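Local coordinates for putative pyridoxal phosphate-dependent transferase (Clostridium difficile, PDB 4DQ6), which belongs to the class I and II aminotransferase family of pyridoxal-phosphate enzymes and binds pyridoxal-5'-phosphate as a dimer of two like subunits, at residues 41-49 / 287-298. Residues are numbered along the deposited sequence; the frame is centred on the assembly and turned at random.
Sequences DMDFKAAPC and NGESWLESFLEY
Met-42, Phe-44 and Ala-47 pack on Trp-291, Phe-295 and Tyr-298, an aromatic row one helical turn apart on helix 289-313. The contact joins this helix to the loop leading into helix 48-58, with Ala-47 at the N-cap. Met-42 SD lies 3.6 Å from CE1 of Phe-295, oblique to the ring, and meets the edge of Trp-291, 4.1 Å from CH2; both are Met-aromatic contacts. Its CE makes a CH-pi contact over one face of Phe-295, 3.5 Å from CZ. The extended end of the chain (chi3 -175°) carries the methyl to that face. Phe-44 meets Phe-295 edge to edge, CE2 to CE1 at 3.7 Å. Its CZ lies 3.8 Å from CE2 of Tyr-298, with the ring planes at 86°. The methyl of Ala-47 forms a CH-pi contact over the pyrrole ring of Trp-291, 3.5 Å from CG. Phe-295 CB lies over the opposite face of the indole. One water accepts from Trp-291 NE1 and donates to Lys-45 O, both at 2.8 Å. Lys-45 NZ forms a salt bridge with Glu-61 of the second subunit. Cys-49 and Asn-287 touch through their CB atoms. Direct contact is chiefly apolar, and the water satisfies the indole N-H while tying it to the loop backbone.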
ATOM      1  N   ASP A  41     -10.540  13.066  -7.980  1.00 14.98           N
ATOM      2  CA  ASP A  41     -10.523  11.994  -8.978  1.00 15.40           C
ATOM      3  C   ASP A  41     -11.574  12.390  -9.986  1.00 15.14           C
ATOM      4  O   ASP A  41     -12.317  13.331  -9.786  1.00 17.14           O
ATOM      5  CB  ASP A  41     -10.648  10.562  -8.406  1.00 16.45           C
ATOM      6  CG  ASP A  41     -11.999  10.221  -7.847  1.00 17.19           C
ATOM      7  OD1 ASP A  41     -13.006  10.910  -8.137  1.00 17.54           O
ATOM      8  OD2 ASP A  41     -12.093   9.196  -7.114  1.00 16.94           O
ATOM      9  N   MET A  42     -11.631  11.672 -11.092  1.00 14.35           N
ATOM     10  CA  MET A  42     -12.460  12.117 -12.181  1.00 14.94           C
ATOM     11  C   MET A  42     -13.717  11.291 -12.290  1.00 15.82           C
ATOM     12  O   MET A  42     -13.710  10.080 -11.987  1.00 17.44           O
ATOM     13  CB  MET A  42     -11.700  11.975 -13.510  1.00 14.61           C
ATOM     14  CG  MET A  42     -10.254  12.479 -13.573  1.00 14.81           C
ATOM     15  SD  MET A  42      -9.735  12.185 -15.334  1.00 14.68           S
ATOM     16  CE  MET A  42      -7.998  12.685 -15.169  1.00 15.27           C
ATOM     17  N   ASP A  43     -14.790  11.878 -12.797  1.00 16.27           N
ATOM     18  CA  ASP A  43     -16.001  11.099 -13.135  1.00 17.83           C
ATOM     19  C   ASP A  43     -15.991  10.710 -14.604  1.00 18.94           C
ATOM     20  O   ASP A  43     -16.999  10.868 -15.377  1.00 22.01           O
ATOM     21  CB  ASP A  43     -17.251  11.876 -12.809  1.00 18.88           C
ATOM     22  CG  ASP A  43     -17.476  11.999 -11.314  0.50 19.91           C
ATOM     23  OD1 ASP A  43     -17.822  10.985 -10.670  0.50 20.91           O
ATOM     24  OD2 ASP A  43     -17.323  13.110 -10.774  0.50 19.38           O
ATOM     25  N   PHE A  44     -14.856  10.166 -14.976  1.00 17.77           N
ATOM     26  CA  PHE A  44     -14.642   9.610 -16.284  1.00 18.18           C
ATOM     27  C   PHE A  44     -14.122   8.177 -16.197  1.00 17.75           C
ATOM     28  O   PHE A  44     -13.435   7.820 -15.319  1.00 18.10           O
ATOM     29  CB  PHE A  44     -13.621  10.387 -17.066  1.00 17.03           C
ATOM     30  CG  PHE A  44     -14.004  11.782 -17.384  1.00 17.11           C
ATOM     31  CD1 PHE A  44     -15.247  12.130 -17.891  1.00 17.37           C
ATOM     32  CD2 PHE A  44     -13.066  12.753 -17.228  1.00 15.44           C
ATOM     33  CE1 PHE A  44     -15.544  13.470 -18.145  1.00 17.11           C
ATOM     34  CE2 PHE A  44     -13.314  14.080 -17.521  1.00 16.46           C
ATOM     35  CZ  PHE A  44     -14.593  14.439 -17.959  1.00 16.74           C
ATOM     36  N   LYS A  45     -14.473   7.337 -17.152  1.00 18.83           N
ATOM     37  CA  LYS A  45     -13.874   6.017 -17.283  1.00 20.15           C
ATOM     38  C   LYS A  45     -12.398   6.090 -17.537  1.00 19.80           C
ATOM     39  O   LYS A  45     -11.915   7.049 -18.145  1.00 20.37           O
ATOM     40  CB  LYS A  45     -14.524   5.258 -18.431  1.00 23.39           C
ATOM     41  CG  LYS A  45     -15.943   4.854 -18.112  1.00 24.35           C
ATOM     42  CD  LYS A  45     -16.511   4.044 -19.233  1.00 28.53           C
ATOM     43  CE  LYS A  45     -17.909   3.631 -18.857  1.00 31.49           C
ATOM     44  NZ  LYS A  45     -18.470   3.010 -20.074  1.00 34.48           N
ATOM     45  N   ALA A  46     -11.646   5.109 -17.087  1.00 18.70           N
ATOM     46  CA  ALA A  46     -10.224   5.059 -17.391  1.00 18.29           C
ATOM     47  C   ALA A  46     -10.043   4.850 -18.860  1.00 18.50           C
ATOM     48  O   ALA A  46     -10.961   4.340 -19.518  1.00 18.28           O
ATOM     49  CB  ALA A  46      -9.541   3.887 -16.636  1.00 18.73           C
ATOM     50  N   ALA A  47      -8.898   5.156 -19.397  1.00 16.97           N
ATOM     51  CA  ALA A  47      -8.585   4.926 -20.777  1.00 17.74           C
ATOM     52  C   ALA A  47      -8.793   3.475 -21.191  1.00 18.34           C
ATOM     53  O   ALA A  47      -8.556   2.555 -20.419  1.00 17.82           O
ATOM     54  CB  ALA A  47      -7.160   5.314 -21.080  1.00 16.75           C
ATOM     55  N   PRO A  48      -9.275   3.261 -22.399  1.00 19.34           N
ATOM     56  CA  PRO A  48      -9.446   1.876 -22.838  1.00 19.76           C
ATOM     57  C   PRO A  48      -8.237   0.970 -22.700  1.00 18.77           C
ATOM     58  O   PRO A  48      -8.371  -0.200 -22.363  1.00 19.14           O
ATOM     59  CB  PRO A  48      -9.782   2.044 -24.328  1.00 21.60           C
ATOM     60  CG  PRO A  48     -10.316   3.391 -24.439  1.00 21.68           C
ATOM     61  CD  PRO A  48      -9.659   4.247 -23.411  1.00 20.55           C
ATOM     62  N   CYS A  49      -7.043   1.486 -22.951  1.00 19.41           N
ATOM     63  CA  CYS A  49      -5.857   0.683 -22.795  1.00 20.24           C
ATOM     64  C   CYS A  49      -5.623   0.203 -21.354  1.00 18.99           C
ATOM     65  O   CYS A  49      -5.080  -0.887 -21.095  1.00 19.34           O
ATOM     66  CB  CYS A  49      -4.650   1.404 -23.279  1.00 21.32           C
ATOM     67  SG  CYS A  49      -4.343   2.982 -22.442  1.00 24.75           S
ATOM     68  N   ASN A 287       0.596   3.474 -23.584  1.00 18.02           N
ATOM     69  CA  ASN A 287      -0.529   3.513 -24.579  1.00 19.87           C
ATOM     70  C   ASN A 287      -1.522   4.627 -24.352  1.00 19.38           C
ATOM     71  O   ASN A 287      -2.377   4.841 -25.174  1.00 19.19           O
ATOM     72  CB  ASN A 287      -1.263   2.213 -24.518  1.00 21.34           C
ATOM     73  CG  ASN A 287      -0.398   1.072 -24.915  1.00 24.40           C
ATOM     74  OD1 ASN A 287      -0.174   0.142 -24.116  1.00 30.66           O
ATOM     75  ND2 ASN A 287       0.206   1.178 -26.060  1.00 22.82           N
ATOM     76  N   GLY A 288      -1.437   5.338 -23.241  1.00 17.88           N
ATOM     77  CA  GLY A 288      -2.466   6.300 -22.832  1.00 17.65           C
ATOM     78  C   GLY A 288      -2.356   7.708 -23.359  1.00 16.64           C
ATOM     79  O   GLY A 288      -3.219   8.539 -23.060  1.00 16.14           O
ATOM     80  N   GLU A 289      -1.325   8.003 -24.161  1.00 17.74           N
ATOM     81  CA  GLU A 289      -1.110   9.351 -24.640  1.00 19.17           C
ATOM     82  C   GLU A 289      -2.299   9.941 -25.431  1.00 18.31           C
ATOM     83  O   GLU A 289      -2.675  11.104 -25.192  1.00 18.58           O
ATOM     84  CB  GLU A 289       0.182   9.443 -25.430  1.00 22.76           C
ATOM     85  CG  GLU A 289       0.709  10.845 -25.663  1.00 26.68           C
ATOM     86  CD  GLU A 289       2.181  10.850 -26.132  1.00 27.81           C
ATOM     87  OE1 GLU A 289       2.783   9.758 -26.275  1.00 36.63           O
ATOM     88  OE2 GLU A 289       2.699  11.952 -26.357  1.00 34.33           O
ATOM     89  N   SER A 290      -2.902   9.149 -26.320  1.00 18.14           N
ATOM     90  CA  SER A 290      -3.999   9.667 -27.112  0.50 17.59           C
ATOM     91  C   SER A 290      -5.227  10.005 -26.249  1.00 16.58           C
ATOM     92  O   SER A 290      -5.849  11.047 -26.432  1.00 16.42           O
ATOM     93  CB  SER A 290      -4.336   8.739 -28.268  0.50 19.07           C
ATOM     94  OG  SER A 290      -3.314   8.815 -29.252  0.50 20.58           O
ATOM     95  N   TRP A 291      -5.549   9.133 -25.311  1.00 16.46           N
ATOM     96  CA  TRP A 291      -6.571   9.443 -24.300  1.00 15.78           C
ATOM     97  C   TRP A 291      -6.245  10.684 -23.513  1.00 14.76           C
ATOM     98  O   TRP A 291      -7.123  11.559 -23.358  1.00 14.68           O
ATOM     99  CB  TRP A 291      -6.822   8.229 -23.398  1.00 16.01           C
ATOM    100  CG  TRP A 291      -7.909   8.476 -22.421  1.00 15.25           C
ATOM    101  CD1 TRP A 291      -9.286   8.173 -22.539  1.00 15.16           C
ATOM    102  CD2 TRP A 291      -7.761   9.127 -21.108  1.00 14.36           C
ATOM    103  NE1 TRP A 291      -9.942   8.565 -21.412  1.00 15.28           N
ATOM    104  CE2 TRP A 291      -9.097   9.153 -20.523  1.00 15.16           C
ATOM    105  CE3 TRP A 291      -6.702   9.671 -20.395  1.00 14.61           C
ATOM    106  CZ2 TRP A 291      -9.352   9.669 -19.288  1.00 15.25           C
ATOM    107  CZ3 TRP A 291      -6.969  10.183 -19.142  1.00 14.21           C
ATOM    108  CH2 TRP A 291      -8.269  10.209 -18.603  1.00 13.63           C
ATOM    109  N   LEU A 292      -4.984  10.831 -23.059  1.00 15.25           N
ATOM    110  CA  LEU A 292      -4.644  11.989 -22.325  1.00 14.37           C
ATOM    111  C   LEU A 292      -4.809  13.300 -23.147  1.00 15.40           C
ATOM    112  O   LEU A 292      -5.379  14.267 -22.651  1.00 14.61           O
ATOM    113  CB  LEU A 292      -3.216  11.885 -21.791  1.00 14.31           C
ATOM    114  CG  LEU A 292      -2.710  13.159 -21.184  1.00 14.33           C
ATOM    115  CD1 LEU A 292      -3.465  13.605 -19.920  1.00 14.50           C
ATOM    116  CD2 LEU A 292      -1.237  13.004 -20.760  1.00 15.00           C
ATOM    117  N   GLU A 293      -4.412  13.296 -24.414  1.00 15.55           N
ATOM    118  CA  GLU A 293      -4.526  14.512 -25.214  1.00 16.48           C
ATOM    119  C   GLU A 293      -6.029  14.855 -25.389  1.00 16.12           C
ATOM    120  O   GLU A 293      -6.426  16.030 -25.332  1.00 16.39           O
ATOM    121  CB  GLU A 293      -3.782  14.373 -26.542  1.00 20.17           C
ATOM    122  CG  GLU A 293      -2.262  14.318 -26.406  1.00 22.90           C
ATOM    123  CD  GLU A 293      -1.607  15.564 -25.835  1.00 27.38           C
ATOM    124  OE1 GLU A 293      -2.116  16.705 -26.021  1.00 30.19           O
ATOM    125  OE2 GLU A 293      -0.530  15.445 -25.196  1.00 32.18           O
ATOM    126  N   SER A 294      -6.861  13.842 -25.577  1.00 15.77           N
ATOM    127  CA  SER A 294      -8.311  14.048 -25.744  0.50 16.10           C
ATOM    128  C   SER A 294      -8.944  14.554 -24.455  1.00 15.67           C
ATOM    129  O   SER A 294      -9.753  15.457 -24.497  1.00 16.45           O
ATOM    130  CB  SER A 294      -9.007  12.775 -26.209  0.50 16.38           C
ATOM    131  OG  SER A 294     -10.378  12.960 -26.645  0.50 15.98           O
ATOM    132  N   PHE A 295      -8.497  14.020 -23.290  1.00 14.70           N
ATOM    133  CA  PHE A 295      -8.995  14.448 -22.012  1.00 14.81           C
ATOM    134  C   PHE A 295      -8.610  15.927 -21.829  1.00 13.97           C
ATOM    135  O   PHE A 295      -9.447  16.712 -21.378  1.00 14.01           O
ATOM    136  CB  PHE A 295      -8.347  13.645 -20.851  1.00 14.64           C
ATOM    137  CG  PHE A 295      -8.434  14.322 -19.522  1.00 14.86           C
ATOM    138  CD1 PHE A 295      -9.608  14.358 -18.842  1.00 14.41           C
ATOM    139  CD2 PHE A 295      -7.342  14.964 -18.946  1.00 15.14           C
ATOM    140  CE1 PHE A 295      -9.730  14.990 -17.623  1.00 14.71           C
ATOM    141  CE2 PHE A 295      -7.455  15.579 -17.721  1.00 14.94           C
ATOM    142  CZ  PHE A 295      -8.611  15.614 -17.046  1.00 14.24           C
ATOM    143  N   LEU A 296      -7.390  16.324 -22.211  1.00 13.51           N
ATOM    144  CA  LEU A 296      -6.950  17.699 -21.972  1.00 14.59           C
ATOM    145  C   LEU A 296      -7.727  18.689 -22.820  1.00 15.31           C
ATOM    146  O   LEU A 296      -8.021  19.808 -22.399  1.00 14.85           O
ATOM    147  CB  LEU A 296      -5.469  17.818 -22.178  1.00 15.49           C
ATOM    148  CG  LEU A 296      -4.531  17.179 -21.144  1.00 13.94           C
ATOM    149  CD1 LEU A 296      -3.121  17.224 -21.694  1.00 14.23           C
ATOM    150  CD2 LEU A 296      -4.605  17.855 -19.758  1.00 14.87           C
ATOM    151  N   GLU A 297      -8.124  18.267 -24.007  1.00 16.37           N
ATOM    152  CA  GLU A 297      -9.044  19.101 -24.818  1.00 18.45           C
ATOM    153  C   GLU A 297     -10.450  19.273 -24.188  1.00 17.23           C
ATOM    154  O   GLU A 297     -10.995  20.362 -24.116  1.00 17.03           O
ATOM    155  CB  GLU A 297      -9.169  18.486 -26.204  1.00 22.77           C
ATOM    156  CG  GLU A 297      -7.932  18.722 -27.019  1.00 28.74           C
ATOM    157  CD  GLU A 297      -7.939  20.079 -27.725  1.00 34.36           C
ATOM    158  OE1 GLU A 297      -8.935  20.833 -27.587  1.00 42.11           O
ATOM    159  OE2 GLU A 297      -6.933  20.397 -28.412  1.00 44.02           O
ATOM    160  N   TYR A 298     -10.971  18.160 -23.685  1.00 15.45           N
ATOM    161  CA  TYR A 298     -12.234  18.177 -22.986  1.00 15.80           C
ATOM    162  C   TYR A 298     -12.186  19.052 -21.718  1.00 15.34           C
ATOM    163  O   TYR A 298     -13.074  19.801 -21.478  1.00 15.54           O
ATOM    164  CB  TYR A 298     -12.703  16.751 -22.709  1.00 15.44           C
ATOM    165  CG  TYR A 298     -14.176  16.658 -22.338  1.00 16.59           C
ATOM    166  CD1 TYR A 298     -15.105  16.572 -23.317  1.00 16.93           C
ATOM    167  CD2 TYR A 298     -14.633  16.803 -21.024  1.00 15.64           C
ATOM    168  CE1 TYR A 298     -16.460  16.472 -23.053  1.00 18.15           C
ATOM    169  CE2 TYR A 298     -16.012  16.697 -20.713  1.00 16.48           C
ATOM    170  CZ  TYR A 298     -16.927  16.552 -21.757  1.00 16.97           C
ATOM    171  OH  TYR A 298     -18.281  16.481 -21.416  1.00 17.51           O
TER
HETATM  172  O   HOH W   1     -12.610   8.008 -20.638  1.00 26.89           O